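Local atomic coordinates of particle-associated glycoside hydrolase (Acinetobacter phage Fri1, PDB entry 6C72), a protein that acts as a trimeric phage tailspike, a glycosidase that depolymerises the capsular polysaccharide of its host, Acinetobacter baumannii, during virus entry. Residues 510-516 against 528-534; 487-493 against 591-595. The contacts are given in a common frame with arbitrary orientation. Numbering follows the deposited sequence.

Contact 1: residues 510-516 against 528-534; sequences GCKITIT and AYVELFV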
ATOM      1  N   GLY A 510       9.115  -7.517  54.544  1.00 32.10           N
ATOM      2  CA  GLY A 510      10.346  -8.188  54.924  1.00 31.22           C
ATOM      3  C   GLY A 510      11.384  -7.926  53.840  1.00 30.69           C
ATOM      4  O   GLY A 510      11.066  -7.987  52.652  1.00 31.48           O
ATOM      5  N   CYS A 511      12.604  -7.634  54.255  1.00 39.90           N
ATOM      6  CA  CYS A 511      13.651  -7.274  53.317  1.00 39.60           C
ATOM      7  C   CYS A 511      14.913  -8.055  53.616  1.00 39.12           C
ATOM      8  O   CYS A 511      15.233  -8.318  54.777  1.00 38.84           O
ATOM      9  CB  CYS A 511      13.945  -5.790  53.367  1.00 39.29           C
ATOM     10  SG  CYS A 511      12.467  -4.778  53.110  1.00 40.30           S
ATOM     11  N   LYS A 512      15.597  -8.467  52.561  1.00 31.32           N
ATOM     12  CA  LYS A 512      16.922  -9.059  52.652  1.00 31.20           C
ATOM     13  C   LYS A 512      17.874  -8.212  51.809  1.00 31.41           C
ATOM     14  O   LYS A 512      17.643  -8.023  50.608  1.00 32.51           O
ATOM     15  CB  LYS A 512      16.893 -10.516  52.184  1.00 32.12           C
ATOM     16  CG  LYS A 512      18.222 -11.228  52.302  1.00 32.38           C
ATOM     17  CD  LYS A 512      18.170 -12.530  51.584  1.00 33.50           C
ATOM     18  CE  LYS A 512      19.516 -13.205  51.565  1.00 33.99           C
ATOM     19  NZ  LYS A 512      19.425 -14.512  50.804  1.00 34.24           N
ATOM     20  N   ILE A 513      18.926  -7.689  52.441  1.00 31.99           N
ATOM     21  CA  ILE A 513      19.935  -6.857  51.781  1.00 32.00           C
ATOM     22  C   ILE A 513      21.221  -7.666  51.685  1.00 32.71           C
ATOM     23  O   ILE A 513      21.730  -8.144  52.701  1.00 32.26           O
ATOM     24  CB  ILE A 513      20.196  -5.547  52.546  1.00 30.86           C
ATOM     25  CG1 ILE A 513      18.958  -4.654  52.582  1.00 30.86           C
ATOM     26  CG2 ILE A 513      21.375  -4.801  51.910  1.00 30.88           C
ATOM     27  CD1 ILE A 513      18.147  -4.765  53.820  1.00 31.03           C
ATOM     28  N   THR A 514      21.756  -7.817  50.478  1.00 26.70           N
ATOM     29  CA  THR A 514      23.013  -8.528  50.260  1.00 27.23           C
ATOM     30  C   THR A 514      24.094  -7.533  49.885  1.00 27.00           C
ATOM     31  O   THR A 514      23.920  -6.752  48.950  1.00 26.51           O
ATOM     32  CB  THR A 514      22.875  -9.589  49.171  1.00 27.97           C
ATOM     33  OG1 THR A 514      21.822 -10.485  49.533  1.00 28.07           O
ATOM     34  CG2 THR A 514      24.169 -10.376  49.034  1.00 28.77           C
ATOM     35  N   ILE A 515      25.196  -7.553  50.619  1.00 26.32           N
ATOM     36  CA  ILE A 515      26.296  -6.619  50.432  1.00 25.94           C
ATOM     37  C   ILE A 515      27.517  -7.441  50.074  1.00 27.45           C
ATOM     38  O   ILE A 515      27.866  -8.376  50.800  1.00 28.00           O
ATOM     39  CB  ILE A 515      26.558  -5.797  51.709  1.00 24.91           C
ATOM     40  CG1 ILE A 515      25.258  -5.211  52.255  1.00 23.86           C
ATOM     41  CG2 ILE A 515      27.530  -4.662  51.425  1.00 25.05           C
ATOM     42  CD1 ILE A 515      25.375  -4.746  53.688  1.00 24.06           C
ATOM     43  N   THR A 516      28.162  -7.109  48.960  1.00 27.27           N
ATOM     44  CA  THR A 516      29.346  -7.854  48.564  1.00 28.68           C
ATOM     45  C   THR A 516      30.310  -6.924  47.836  1.00 28.80           C
ATOM     46  O   THR A 516      29.928  -5.850  47.364  1.00 27.77           O
ATOM     47  CB  THR A 516      28.968  -9.080  47.716  1.00 29.23           C
ATOM     48  OG1 THR A 516      30.123  -9.901  47.499  1.00 30.51           O
ATOM     49  CG2 THR A 516      28.397  -8.664  46.396  1.00 28.67           C
ATOM     50  N   ALA A 528      33.673  -9.130  51.056  1.00 27.38           N
ATOM     51  CA  ALA A 528      32.543  -9.215  51.959  1.00 26.34           C
ATOM     52  C   ALA A 528      31.403  -9.912  51.244  1.00 25.98           C
ATOM     53  O   ALA A 528      31.256  -9.800  50.026  1.00 26.00           O
ATOM     54  CB  ALA A 528      32.087  -7.828  52.437  1.00 24.79           C
ATOM     55  N   TYR A 529      30.638 -10.676  52.015  1.00 26.45           N
ATOM     56  CA  TYR A 529      29.332 -11.173  51.590  1.00 25.83           C
ATOM     57  C   TYR A 529      28.486 -11.213  52.861  1.00 25.00           C
ATOM     58  O   TYR A 529      28.636 -12.119  53.695  1.00 25.65           O
ATOM     59  CB  TYR A 529      29.416 -12.532  50.909  1.00 26.72           C
ATOM     60  CG  TYR A 529      28.153 -12.878  50.153  1.00 25.98           C
ATOM     61  CD1 TYR A 529      26.966 -13.143  50.835  1.00 25.34           C
ATOM     62  CD2 TYR A 529      28.152 -12.993  48.763  1.00 26.00           C
ATOM     63  CE1 TYR A 529      25.797 -13.462  50.155  1.00 24.82           C
ATOM     64  CE2 TYR A 529      26.991 -13.331  48.066  1.00 25.49           C
ATOM     65  CZ  TYR A 529      25.814 -13.564  48.770  1.00 25.14           C
ATOM     66  OH  TYR A 529      24.652 -13.895  48.099  1.00 25.65           O
ATOM     67  N   VAL A 530      27.658 -10.193  53.029  1.00 28.73           N
ATOM     68  CA  VAL A 530      26.910  -9.956  54.254  1.00 27.77           C
ATOM     69  C   VAL A 530      25.435  -9.905  53.901  1.00 26.79           C
ATOM     70  O   VAL A 530      25.051  -9.229  52.938  1.00 26.37           O
ATOM     71  CB  VAL A 530      27.364  -8.650  54.932  1.00 27.14           C
ATOM     72  CG1 VAL A 530      26.459  -8.291  56.099  1.00 26.34           C
ATOM     73  CG2 VAL A 530      28.808  -8.774  55.371  1.00 28.53           C
ATOM     74  N   GLU A 531      24.618 -10.635  54.650  1.00 37.11           N
ATOM     75  CA  GLU A 531      23.173 -10.601  54.485  1.00 36.39           C
ATOM     76  C   GLU A 531      22.551  -9.917  55.696  1.00 35.50           C
ATOM     77  O   GLU A 531      22.817 -10.298  56.839  1.00 35.84           O
ATOM     78  CB  GLU A 531      22.610 -12.010  54.288  1.00 37.22           C
ATOM     79  CG  GLU A 531      23.020 -12.638  52.958  1.00 38.31           C
ATOM     80  CD  GLU A 531      22.596 -14.095  52.811  1.00 38.67           C
ATOM     81  OE1 GLU A 531      22.392 -14.784  53.839  1.00 38.34           O
ATOM     82  OE2 GLU A 531      22.435 -14.553  51.657  1.00 38.95           O
ATOM     83  N   LEU A 532      21.756  -8.884  55.441  1.00 26.71           N
ATOM     84  CA  LEU A 532      21.001  -8.192  56.472  1.00 26.43           C
ATOM     85  C   LEU A 532      19.517  -8.416  56.221  1.00 26.28           C
ATOM     86  O   LEU A 532      19.062  -8.384  55.069  1.00 26.13           O
ATOM     87  CB  LEU A 532      21.318  -6.687  56.481  1.00 26.34           C
ATOM     88  CG  LEU A 532      22.780  -6.242  56.625  1.00 26.75           C
ATOM     89  CD1 LEU A 532      22.870  -4.746  56.740  1.00 27.50           C
ATOM     90  CD2 LEU A 532      23.469  -6.902  57.825  1.00 27.37           C
ATOM     91  N   PHE A 533      18.759  -8.607  57.302  1.00 29.17           N
ATOM     92  CA  PHE A 533      17.350  -8.984  57.239  1.00 29.36           C
ATOM     93  C   PHE A 533      16.521  -8.016  58.071  1.00 29.91           C
ATOM     94  O   PHE A 533      16.976  -7.540  59.115  1.00 30.45           O
ATOM     95  CB  PHE A 533      17.138 -10.416  57.755  1.00 29.82           C
ATOM     96  CG  PHE A 533      17.964 -11.444  57.038  1.00 30.02           C
ATOM     97  CD1 PHE A 533      19.298 -11.635  57.363  1.00 30.17           C
ATOM     98  CD2 PHE A 533      17.407 -12.212  56.024  1.00 30.40           C
ATOM     99  CE1 PHE A 533      20.052 -12.578  56.690  1.00 30.72           C
ATOM    100  CE2 PHE A 533      18.155 -13.162  55.350  1.00 30.94           C
ATOM    101  CZ  PHE A 533      19.472 -13.349  55.677  1.00 31.10           C
ATOM    102  N   VAL A 534      15.334  -7.679  57.579  1.00 32.23           N
ATOM    103  CA  VAL A 534      14.417  -6.782  58.274  1.00 33.48           C
ATOM    104  C   VAL A 534      12.995  -7.292  58.087  1.00 33.86           C
ATOM    105  O   VAL A 534      12.620  -7.717  56.991  1.00 33.15           O
ATOM    106  CB  VAL A 534      14.513  -5.337  57.742  1.00 34.13           C
ATOM    107  CG1 VAL A 534      13.789  -4.386  58.671  1.00 36.58           C
ATOM    108  CG2 VAL A 534      15.936  -4.921  57.583  1.00 33.70           C
TER
HETATM  109  O   HOH W   1      22.348 -13.242  49.109  1.00 34.23           O

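Contact 2: residues 487-493 against 591-595; sequences NTEIRNF and SKVTW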
ATOM      1  N   ASN A 487      10.142  -7.647  44.990  1.00 31.84           N
ATOM      2  CA  ASN A 487      10.847  -6.716  44.120  1.00 32.02           C
ATOM      3  C   ASN A 487      12.286  -6.599  44.569  1.00 31.01           C
ATOM      4  O   ASN A 487      12.573  -6.504  45.767  1.00 30.42           O
ATOM      5  CB  ASN A 487      10.219  -5.326  44.103  1.00 32.90           C
ATOM      6  CG  ASN A 487       8.944  -5.288  43.305  1.00 34.14           C
ATOM      7  OD1 ASN A 487       8.976  -5.106  42.086  1.00 34.21           O
ATOM      8  ND2 ASN A 487       7.806  -5.470  43.978  1.00 34.64           N
ATOM      9  N   THR A 488      13.186  -6.570  43.600  1.00 34.86           N
ATOM     10  CA  THR A 488      14.603  -6.490  43.890  1.00 34.30           C
ATOM     11  C   THR A 488      15.226  -5.364  43.068  1.00 34.60           C
ATOM     12  O   THR A 488      14.914  -5.204  41.884  1.00 35.19           O
ATOM     13  CB  THR A 488      15.267  -7.862  43.635  1.00 34.18           C
ATOM     14  OG1 THR A 488      16.680  -7.770  43.823  1.00 34.11           O
ATOM     15  CG2 THR A 488      14.998  -8.351  42.236  1.00 34.72           C
ATOM     16  N   GLU A 489      16.042  -4.541  43.728  1.00 32.01           N
ATOM     17  CA  GLU A 489      16.841  -3.499  43.096  1.00 32.28           C
ATOM     18  C   GLU A 489      18.283  -3.610  43.584  1.00 32.06           C
ATOM     19  O   GLU A 489      18.567  -4.242  44.605  1.00 31.66           O
ATOM     20  CB  GLU A 489      16.299  -2.087  43.385  1.00 32.28           C
ATOM     21  CG  GLU A 489      15.003  -1.741  42.678  1.00 32.93           C
ATOM     22  CD  GLU A 489      14.486  -0.360  43.046  1.00 33.03           C
ATOM     23  OE1 GLU A 489      14.595   0.031  44.229  1.00 32.51           O
ATOM     24  OE2 GLU A 489      13.963   0.340  42.151  1.00 33.61           O
ATOM     25  N   ILE A 490      19.189  -2.943  42.872  1.00 27.96           N
ATOM     26  CA  ILE A 490      20.617  -3.105  43.123  1.00 28.08           C
ATOM     27  C   ILE A 490      21.336  -1.797  42.813  1.00 28.11           C
ATOM     28  O   ILE A 490      21.030  -1.110  41.828  1.00 28.38           O
ATOM     29  CB  ILE A 490      21.164  -4.295  42.306  1.00 28.71           C
ATOM     30  CG1 ILE A 490      22.525  -4.755  42.831  1.00 28.95           C
ATOM     31  CG2 ILE A 490      21.190  -3.974  40.807  1.00 29.30           C
ATOM     32  CD1 ILE A 490      22.995  -6.092  42.214  1.00 29.51           C
ATOM     33  N   ARG A 491      22.298  -1.449  43.665  1.00 26.77           N
ATOM     34  CA  ARG A 491      23.017  -0.187  43.535  1.00 26.66           C
ATOM     35  C   ARG A 491      24.492  -0.434  43.794  1.00 26.88           C
ATOM     36  O   ARG A 491      24.864  -1.376  44.497  1.00 27.03           O
ATOM     37  CB  ARG A 491      22.494   0.878  44.515  1.00 25.97           C
ATOM     38  CG  ARG A 491      21.074   1.310  44.257  1.00 25.87           C
ATOM     39  CD  ARG A 491      20.991   2.061  42.938  1.00 26.30           C
ATOM     40  NE  ARG A 491      19.643   2.536  42.624  1.00 26.42           N
ATOM     41  CZ  ARG A 491      18.721   1.795  42.005  1.00 26.88           C
ATOM     42  NH1 ARG A 491      19.009   0.550  41.640  1.00 27.15           N
ATOM     43  NH2 ARG A 491      17.518   2.301  41.743  1.00 27.13           N
ATOM     44  N   ASN A 492      25.321   0.432  43.221  1.00 32.21           N
ATOM     45  CA  ASN A 492      26.755   0.457  43.461  1.00 32.37           C
ATOM     46  C   ASN A 492      27.034   1.510  44.524  1.00 31.82           C
ATOM     47  O   ASN A 492      26.499   2.622  44.452  1.00 31.39           O
ATOM     48  CB  ASN A 492      27.491   0.770  42.154  1.00 32.72           C
ATOM     49  CG  ASN A 492      29.005   0.883  42.318  1.00 32.86           C
ATOM     50  OD1 ASN A 492      29.499   1.639  43.162  1.00 32.54           O
ATOM     51  ND2 ASN A 492      29.749   0.162  41.489  1.00 33.34           N
ATOM     52  N   PHE A 493      27.857   1.162  45.514  1.00 30.20           N
ATOM     53  CA  PHE A 493      28.203   2.099  46.579  1.00 29.75           C
ATOM     54  C   PHE A 493      29.707   2.191  46.724  1.00 30.06           C
ATOM     55  O   PHE A 493      30.395   1.172  46.842  1.00 30.60           O
ATOM     56  CB  PHE A 493      27.587   1.714  47.919  1.00 29.49           C
ATOM     57  CG  PHE A 493      26.153   2.059  48.012  1.00 28.89           C
ATOM     58  CD1 PHE A 493      25.762   3.352  48.280  1.00 28.27           C
ATOM     59  CD2 PHE A 493      25.188   1.097  47.782  1.00 28.99           C
ATOM     60  CE1 PHE A 493      24.427   3.678  48.324  1.00 27.82           C
ATOM     61  CE2 PHE A 493      23.855   1.410  47.832  1.00 28.49           C
ATOM     62  CZ  PHE A 493      23.463   2.687  48.097  1.00 27.95           C
ATOM     63  N   SER A 591       6.736  -1.962  48.434  1.00 39.15           N
ATOM     64  CA  SER A 591       7.541  -2.930  47.706  1.00 38.75           C
ATOM     65  C   SER A 591       8.939  -2.427  47.365  1.00 37.18           C
ATOM     66  O   SER A 591       9.746  -3.207  46.844  1.00 36.66           O
ATOM     67  CB  SER A 591       6.815  -3.339  46.423  1.00 39.50           C
ATOM     68  OG  SER A 591       6.725  -2.242  45.534  1.00 39.33           O
ATOM     69  N   LYS A 592       9.262  -1.171  47.665  1.00 50.41           N
ATOM     70  CA  LYS A 592      10.536  -0.608  47.244  1.00 49.23           C
ATOM     71  C   LYS A 592      11.163   0.195  48.372  1.00 48.34           C
ATOM     72  O   LYS A 592      10.474   0.934  49.082  1.00 48.78           O
ATOM     73  CB  LYS A 592      10.376   0.286  46.003  1.00 49.46           C
ATOM     74  CG  LYS A 592      10.305  -0.459  44.672  1.00 49.78           C
ATOM     75  CD  LYS A 592       9.559   0.347  43.614  1.00 50.23           C
ATOM     76  CE  LYS A 592      10.251   1.709  43.316  1.00 49.52           C
ATOM     77  NZ  LYS A 592      11.587   1.676  42.596  1.00 48.72           N
ATOM     78  N   VAL A 593      12.485   0.069  48.506  1.00 31.21           N
ATOM     79  CA  VAL A 593      13.222   0.861  49.480  1.00 30.63           C
ATOM     80  C   VAL A 593      13.369   2.285  48.961  1.00 30.82           C
ATOM     81  O   VAL A 593      13.180   2.566  47.771  1.00 31.05           O
ATOM     82  CB  VAL A 593      14.605   0.258  49.765  1.00 29.65           C
ATOM     83  CG1 VAL A 593      14.494  -1.204  50.068  1.00 29.23           C
ATOM     84  CG2 VAL A 593      15.539   0.516  48.586  1.00 29.46           C
ATOM     85  N   THR A 594      13.716   3.195  49.868  1.00 35.91           N
ATOM     86  CA  THR A 594      14.081   4.555  49.496  1.00 35.88           C
ATOM     87  C   THR A 594      15.598   4.630  49.492  1.00 35.26           C
ATOM     88  O   THR A 594      16.232   4.465  50.538  1.00 35.17           O
ATOM     89  CB  THR A 594      13.495   5.590  50.451  1.00 36.38           C
ATOM     90  OG1 THR A 594      12.068   5.464  50.482  1.00 37.08           O
ATOM     91  CG2 THR A 594      13.876   6.982  49.974  1.00 36.26           C
ATOM     92  N   TRP A 595      16.176   4.847  48.316  1.00 35.25           N
ATOM     93  CA  TRP A 595      17.614   5.022  48.198  1.00 34.83           C
ATOM     94  C   TRP A 595      18.000   6.434  48.605  1.00 34.90           C
ATOM     95  O   TRP A 595      17.341   7.404  48.223  1.00 35.07           O
ATOM     96  CB  TRP A 595      18.067   4.752  46.764  1.00 34.62           C
ATOM     97  CG  TRP A 595      17.838   3.337  46.334  1.00 34.54           C
ATOM     98  CD1 TRP A 595      16.860   2.888  45.500  1.00 34.88           C
ATOM     99  CD2 TRP A 595      18.598   2.183  46.722  1.00 34.20           C
ATOM    100  NE1 TRP A 595      16.965   1.529  45.334  1.00 34.80           N
ATOM    101  CE2 TRP A 595      18.023   1.068  46.072  1.00 34.30           C
ATOM    102  CE3 TRP A 595      19.711   1.988  47.545  1.00 33.91           C
ATOM    103  CZ2 TRP A 595      18.521  -0.226  46.217  1.00 34.02           C
ATOM    104  CZ3 TRP A 595      20.200   0.706  47.697  1.00 33.52           C
ATOM    105  CH2 TRP A 595      19.605  -0.391  47.033  1.00 33.53           C
TER
HETATM  106  O   HOH W   2      12.586  -3.556  45.884  1.00 33.77           O
HETATM  107  O   HOH W   3       8.032  -6.166  47.040  1.00 40.31           O
HETATM  108  O   HOH W   4      13.784  -1.217  46.414  1.00 26.53           O
HETATM  109  O   HOH W   5      13.270   2.250  45.023  1.00 29.19           O

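Contact 1: residues 510-516 against 528-534
The two strands of this antiparallel hairpin, 510-516 and 528-534, lie side by side: their axes approach to 4.6 Å, with N-to-C directions 168° apart. Three hydrogen-bonded pairs, C511 with V534, I513 with L532 and I515 with V530, each close a ring of two backbone bonds; the tightest are C511 N to V534 O and I513 N to L532 O, both 2.7 Å. On the face of these residues the bumps are apolar. I515 reaches diagonally past its own partner, so that its CD1 sits 3.9 Å from CD1 of L532, and I513 leans on toward V534, CD1 to CG2 4.4 Å.

The other face is built from larger, partly polar pieces. The extended K512 side chain passes F533, its CG 3.6 Å from CE2 of that ring, and ends in a salt bridge from NZ to OE2 of E531 at 3.1 Å, weak as a hydrogen bond. The Y529 ring leans over T514, whose CG2 lies 3.6 Å from its CZ. A water fills the hollow between Y529 OH, T514 OG1 and E531 OE2, and T516 OG1 donates to A528 O (2.8 Å).

Strands 576-585 and 541-550 flank the hairpin in its sheet. The apolar face packs on strands 556-561 and 564-569 of a second sheet, a beta-sandwich core, while on the aromatic face F533 meets Y529 of the second subunit edge-to-face, and Y529 meets F533 of the third subunit in the same way.

Contact 2: residues 487-493 against 591-595
W595 offers one face of its indole to R491, and the side chain of R491 lies across it from CG to the guanidinium. The CG atom of R491 stands 3.3 Å above the centroid of the six-membered ring, almost exactly on its normal, a CH-pi contact; farther along, CZ of R491 sits 4.2 Å from the centroid of the five-membered ring, a cation-pi stack with planes 20° apart. R491 NH1 also donates to I490 O at 2.6 Å. F493 closes in from another side, its CE2 3.7 Å from CZ3 of W595.

The C-terminal segment 591-595 runs nearly parallel to strand 485-494 of the larger sheet, its end-to-end direction 12° from that of 487-493, and brings W595, on the edge strand of the smaller sheet, down between the two layers of the terminal beta domain. E489 is the polar centre: W595 NE1 donates to its OE1 (3.0 Å), and K592 NZ forms a salt bridge with its OE2 (2.8 Å). Two waters bind the same OE1, one passing on to V593 N, the other to V593 O and K592 NZ. At the far end, ND2 of N487 lies 3.4 Å from CB of S591, and two further waters bridge to S591 O, one from N487 O and one from N487 ND2, each through one weak bond.

Contacts 1 and 2 lie in the C-terminal beta domain, beyond the long parallel beta-helix, with centres about 12 Å apart and nearest atoms about 5 Å apart, without touching. Along the chain contact 1 is nested inside contact 2: strand 485-494 comes first, then the hairpin of 510-516 and 528-534, and 591-595 comes last. Strands 485-494, 509-517 and 528-536 belong to one six-stranded antiparallel sheet, where strand 576-585 separates 485-494 from the hairpin. Contact 1 therefore builds the sheet sideways, whereas contact 2 ties that sheet to the chain's end. Both also touch the third subunit, so the same domain takes part in trimer assembly.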